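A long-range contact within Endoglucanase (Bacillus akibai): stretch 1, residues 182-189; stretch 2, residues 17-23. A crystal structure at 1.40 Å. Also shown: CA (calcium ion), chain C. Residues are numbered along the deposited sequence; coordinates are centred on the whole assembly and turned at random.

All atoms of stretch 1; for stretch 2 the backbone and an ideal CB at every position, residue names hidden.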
ATOM      1  N   PHE A 182       8.625  17.662  -4.909  1.00 16.85           N
ATOM      2  CA  PHE A 182       9.796  17.577  -5.791  1.00 16.58           C
ATOM      3  C   PHE A 182      10.254  16.112  -5.842  1.00 15.68           C
ATOM      4  O   PHE A 182      10.344  15.449  -4.805  1.00 16.50           O
ATOM      5  CB  PHE A 182      10.976  18.405  -5.271  1.00 16.79           C
ATOM      6  CG  PHE A 182      10.655  19.850  -4.906  1.00 18.10           C
ATOM      7  CD1 PHE A 182      10.024  20.173  -3.687  1.00 18.33           C
ATOM      8  CD2 PHE A 182      11.053  20.871  -5.737  1.00 17.78           C
ATOM      9  CE1 PHE A 182       9.770  21.484  -3.341  1.00 19.27           C
ATOM     10  CE2 PHE A 182      10.810  22.218  -5.379  1.00 20.22           C
ATOM     11  CZ  PHE A 182      10.193  22.509  -4.194  1.00 18.85           C
ATOM     12  N   VAL A 183      10.596  15.646  -7.036  1.00 16.15           N
ATOM     13  CA  VAL A 183      11.123  14.292  -7.274  1.00 16.27           C
ATOM     14  C   VAL A 183      12.469  14.408  -7.984  1.00 16.28           C
ATOM     15  O   VAL A 183      12.596  15.103  -8.983  1.00 16.65           O
ATOM     16  CB  VAL A 183      10.124  13.529  -8.178  1.00 16.60           C
ATOM     17  CG1 VAL A 183      10.705  12.229  -8.742  1.00 17.74           C
ATOM     18  CG2 VAL A 183       8.807  13.279  -7.446  1.00 17.49           C
ATOM     19  N   ASP A 184      13.469  13.688  -7.483  1.00 16.70           N
ATOM     20  CA  ASP A 184      14.795  13.706  -8.113  1.00 16.72           C
ATOM     21  C   ASP A 184      15.434  12.313  -8.097  1.00 16.06           C
ATOM     22  O   ASP A 184      15.134  11.485  -7.255  1.00 16.34           O
ATOM     23  CB  ASP A 184      15.709  14.721  -7.427  1.00 15.27           C
ATOM     24  CG  ASP A 184      16.848  15.224  -8.308  1.00 17.32           C
ATOM     25  OD1 ASP A 184      16.974  14.872  -9.506  1.00 17.39           O
ATOM     26  OD2 ASP A 184      17.633  16.075  -7.803  1.00 17.79           O
ATOM     27  N   ASN A 185      16.328  12.083  -9.045  1.00 16.22           N
ATOM     28  CA  ASN A 185      17.192  10.894  -9.047  1.00 16.55           C
ATOM     29  C   ASN A 185      16.401   9.584  -9.101  1.00 16.38           C
ATOM     30  O   ASN A 185      16.667   8.655  -8.353  1.00 18.35           O
ATOM     31  CB  ASN A 185      18.184  10.912  -7.885  1.00 17.26           C
ATOM     32  CG  ASN A 185      19.005  12.152  -7.867  1.00 18.33           C
ATOM     33  OD1 ASN A 185      19.616  12.500  -8.877  1.00 18.10           O
ATOM     34  ND2 ASN A 185      18.999  12.858  -6.747  1.00 19.45           N
ATOM     35  N   VAL A 186      15.422   9.520  -9.998  1.00 17.04           N
ATOM     36  CA  VAL A 186      14.629   8.301 -10.136  1.00 16.62           C
ATOM     37  C   VAL A 186      15.474   7.254 -10.836  1.00 18.13           C
ATOM     38  O   VAL A 186      15.980   7.498 -11.901  1.00 18.00           O
ATOM     39  CB  VAL A 186      13.299   8.504 -10.922  1.00 17.44           C
ATOM     40  CG1 VAL A 186      12.438   7.237 -10.815  1.00 18.38           C
ATOM     41  CG2 VAL A 186      12.540   9.727 -10.467  1.00 18.19           C
ATOM     42  N   ARG A 187      15.625   6.096 -10.222  1.00 17.29           N
ATOM     43  CA  ARG A 187      16.427   5.013 -10.817  1.00 18.15           C
ATOM     44  C   ARG A 187      16.101   3.648 -10.255  1.00 18.75           C
ATOM     45  O   ARG A 187      15.542   3.528  -9.187  1.00 19.27           O
ATOM     46  CB  ARG A 187      17.893   5.281 -10.576  1.00 19.75           C
ATOM     47  CG  ARG A 187      18.289   5.361  -9.152  1.00 21.55           C
ATOM     48  CD  ARG A 187      19.788   5.463  -8.995  1.00 27.95           C
ATOM     49  NE  ARG A 187      20.405   4.188  -9.363  1.00 32.89           N
ATOM     50  CZ  ARG A 187      21.700   3.995  -9.632  1.00 36.57           C
ATOM     51  NH1 ARG A 187      22.563   5.003  -9.579  1.00 36.83           N
ATOM     52  NH2 ARG A 187      22.136   2.778  -9.948  1.00 38.04           N
ATOM     53  N   PHE A 188      16.487   2.609 -10.991  1.00 19.39           N
ATOM     54  CA  PHE A 188      16.619   1.286 -10.414  1.00 19.73           C
ATOM     55  C   PHE A 188      17.969   1.174  -9.713  1.00 20.27           C
ATOM     56  O   PHE A 188      18.953   1.733 -10.178  1.00 21.40           O
ATOM     57  CB  PHE A 188      16.587   0.215 -11.519  1.00 18.66           C
ATOM     58  CG  PHE A 188      15.243  -0.037 -12.135  1.00 18.84           C
ATOM     59  CD1 PHE A 188      14.337  -0.897 -11.550  1.00 19.83           C
ATOM     60  CD2 PHE A 188      14.903   0.541 -13.324  1.00 21.84           C
ATOM     61  CE1 PHE A 188      13.115  -1.149 -12.142  1.00 21.46           C
ATOM     62  CE2 PHE A 188      13.678   0.290 -13.907  1.00 23.82           C
ATOM     63  CZ  PHE A 188      12.783  -0.544 -13.303  1.00 22.92           C
ATOM     64  N   GLU A 189      18.028   0.448  -8.610  1.00 20.09           N
ATOM     65  CA  GLU A 189      19.308   0.157  -7.976  1.00 22.21           C
ATOM     66  C   GLU A 189      19.340  -1.205  -7.318  1.00 22.48           C
ATOM     67  O   GLU A 189      18.314  -1.818  -7.081  1.00 20.59           O
ATOM     68  CB  GLU A 189      19.771   1.285  -7.052  1.00 25.17           C
ATOM     69  CG  GLU A 189      18.976   1.544  -5.824  1.00 28.49           C
ATOM     70  CD  GLU A 189      19.626   2.639  -4.968  1.00 33.29           C
ATOM     71  OE1 GLU A 189      19.484   3.865  -5.273  1.00 33.53           O
ATOM     72  OE2 GLU A 189      20.321   2.261  -3.989  1.00 37.75           O
ATOM     73  N   UNK A  17      14.866   9.399 -20.028  1.00 24.39           N
ATOM     74  CA  UNK A  17      16.217   9.071 -19.555  1.00 25.37           C
ATOM     75  C   UNK A  17      16.083   8.533 -18.134  1.00 23.78           C
ATOM     76  O   UNK A  17      15.450   9.156 -17.310  1.00 22.16           O
ATOM     77  CB  UNK A  17      17.146  10.286 -19.604  1.00 25.37           C
ATOM     78  N   UNK A  18      16.689   7.402 -17.863  1.00 22.38           N
ATOM     79  CA  UNK A  18      16.681   6.795 -16.551  1.00 23.52           C
ATOM     80  C   UNK A  18      18.114   6.316 -16.269  1.00 23.43           C
ATOM     81  O   UNK A  18      18.668   5.609 -17.154  1.00 25.63           O
ATOM     82  CB  UNK A  18      15.669   5.650 -16.470  1.00 23.52           C
ATOM     83  N   UNK A  19      18.777   6.666 -15.147  1.00 22.78           N
ATOM     84  CA  UNK A  19      18.268   7.544 -14.062  1.00 21.48           C
ATOM     85  C   UNK A  19      17.872   8.957 -14.486  1.00 20.57           C
ATOM     86  O   UNK A  19      18.522   9.609 -15.318  1.00 19.50           O
ATOM     87  CB  UNK A  19      19.333   7.658 -12.969  1.00 21.48           C
ATOM     88  N   UNK A  20      16.792   9.452 -13.884  1.00 18.71           N
ATOM     89  CA  UNK A  20      16.253  10.773 -14.188  1.00 18.07           C
ATOM     90  C   UNK A  20      16.765  11.778 -13.145  1.00 18.08           C
ATOM     91  O   UNK A  20      16.442  11.685 -11.967  1.00 18.14           O
ATOM     92  CB  UNK A  20      14.724  10.744 -14.214  1.00 18.07           C
ATOM     93  N   UNK A  21      17.616  12.703 -13.592  1.00 18.19           N
ATOM     94  CA  UNK A  21      18.255  13.693 -12.741  1.00 17.91           C
ATOM     95  C   UNK A  21      17.785  15.144 -12.992  1.00 18.15           C
ATOM     96  O   UNK A  21      18.076  16.022 -12.203  1.00 17.85           O
ATOM     97  CB  UNK A  21      19.770  13.609 -12.938  1.00 17.91           C
ATOM     98  N   UNK A  22      17.106  15.400 -14.086  1.00 17.80           N
ATOM     99  CA  UNK A  22      16.451  16.701 -14.341  1.00 18.30           C
ATOM    100  C   UNK A  22      17.426  17.859 -14.391  1.00 19.70           C
ATOM    101  O   UNK A  22      17.101  18.949 -13.962  1.00 20.30           O
ATOM    102  CB  UNK A  22      15.403  16.982 -13.262  1.00 18.30           C
ATOM    103  N   UNK A  23      18.608  17.624 -14.973  1.00 20.44           N
ATOM    104  CA  UNK A  23      19.643  18.650 -15.050  1.00 22.57           C
ATOM    105  C   UNK A  23      19.803  19.286 -16.432  1.00 23.87           C
ATOM    106  O   UNK A  23      20.708  20.116 -16.609  1.00 25.55           O
ATOM    107  CB  UNK A  23      20.981  18.045 -14.622  1.00 22.57           C
TER
HETATM  108 CA    CA C1192      18.612  16.657  -9.977  1.00 17.48          CA

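Position 17 lies beyond the reach of stretch 1. Its ideal CB has nothing of that strand within 5.5 Å, so the contact sets no preference. The residue is Val17.

At position 18 CA-to-CB points sideways, and the ideal CB is 4.9 Å from Val186 O. Val186 and Phe188 offer apolar surface nearby. A branched or long apolar side chain would suit, such as leucine, isoleucine or methionine. The residue is Leu18. Its CD1 lies 4.3 Å from Val186 CG1, and its CD2 lies 3.9 Å from Phe188 CD2.

Position 19 is preceded by a cis peptide bond. Cis peptides occur mostly before proline, so the backbone itself argues for that residue. The ideal CB is 3.7 Å from Arg187 CB. The residue is Pro19. Its CG packs 3.7 Å from Arg187 CB, and its CA makes a CA-H...O contact of 3.1 Å with Val186 O.

Position 20 pairs with Val186 in a single antiparallel bridge. Its N donates to Val186 O at 2.9 Å, and its O accepts from Val186 N at 3.1 Å. These backbone bonds allow many residues. CA-to-CB points sideways, and alanine, serine, threonine or valine would be reasonable. The residue is Ser20, chi1 m. Its CB is 4.2 Å from Val186 CB, while Ser20 OG turns to its own stretch and donates to Val17 O at 2.7 Å.

At position 21 the backbone O is 2.4 Å from the calcium. Asp184 binds the same ion through OD1 and OD2, each at 2.5 Å. The metal therefore leaves the side chain free, and CA-to-CB points sideways. Small or beta-branched residues would fit. The residue is Val21, chi1 m, with CG1 3.5 Å from Asn185 OD1.

Position 22 has positive phi and psi, 61° and 38°. Glycine, asparagine or aspartate would be the usual guesses. Yet CA-to-CB points toward stretch 1, with the ideal CB 4.6 Å from Asp184 OD1, so a large side chain could reach along the strand. The residue is Phe22, chi1 m. Its CE2 is 3.5 Å from Val183 O, and Asp184 OD1 lies at the ring edge, 3.7 Å from CD2.

At position 23 the ideal CB has no near neighbour in stretch 1, but the calcium is within reach of a long side chain. A carboxylate or amide would suit, and an acid best balances the charge. The residue is Glu23, whose OE2 binds the calcium at 2.4 Å.

Stretch 2 (17-23) VLPSVFE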
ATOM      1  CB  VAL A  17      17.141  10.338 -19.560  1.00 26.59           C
ATOM      2  CG1 VAL A  17      18.505  10.056 -18.956  1.00 26.56           C
ATOM      3  CG2 VAL A  17      17.317  10.881 -20.982  1.00 29.22           C
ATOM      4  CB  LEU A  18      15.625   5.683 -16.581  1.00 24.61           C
ATOM      5  CG  LEU A  18      15.202   5.127 -15.240  1.00 23.94           C
ATOM      6  CD1 LEU A  18      14.323   6.088 -14.481  1.00 21.51           C
ATOM      7  CD2 LEU A  18      14.552   3.786 -15.441  1.00 25.49           C
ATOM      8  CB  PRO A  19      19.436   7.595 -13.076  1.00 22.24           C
ATOM      9  CG  PRO A  19      20.170   6.271 -13.321  1.00 23.35           C
ATOM     10  CD  PRO A  19      20.091   6.094 -14.794  1.00 24.29           C
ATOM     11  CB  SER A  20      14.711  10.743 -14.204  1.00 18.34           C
ATOM     12  OG  SER A  20      14.186   9.669 -14.980  1.00 18.35           O
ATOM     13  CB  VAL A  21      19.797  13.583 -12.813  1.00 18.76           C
ATOM     14  CG1 VAL A  21      20.236  12.201 -12.344  1.00 19.15           C
ATOM     15  CG2 VAL A  21      20.318  13.865 -14.222  1.00 19.63           C
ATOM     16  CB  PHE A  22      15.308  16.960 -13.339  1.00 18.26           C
ATOM     17  CG  PHE A  22      14.355  15.779 -13.227  1.00 17.70           C
ATOM     18  CD1 PHE A  22      13.455  15.499 -14.256  1.00 17.19           C
ATOM     19  CD2 PHE A  22      14.402  14.928 -12.120  1.00 17.24           C
ATOM     20  CE1 PHE A  22      12.619  14.407 -14.162  1.00 16.87           C
ATOM     21  CE2 PHE A  22      13.572  13.833 -12.047  1.00 17.90           C
ATOM     22  CZ  PHE A  22      12.668  13.575 -13.074  1.00 16.29           C
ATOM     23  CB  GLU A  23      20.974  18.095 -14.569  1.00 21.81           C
ATOM     24  CG  GLU A  23      20.971  17.625 -13.113  1.00 21.95           C
ATOM     25  CD  GLU A  23      20.501  18.693 -12.121  1.00 23.28           C
ATOM     26  OE1 GLU A  23      20.749  19.922 -12.310  1.00 24.25           O
ATOM     27  OE2 GLU A  23      19.900  18.295 -11.096  1.00 21.07           O
TER
HETATM   28  O   HOH W   1      20.282  15.017  -9.761  1.00 19.16           O
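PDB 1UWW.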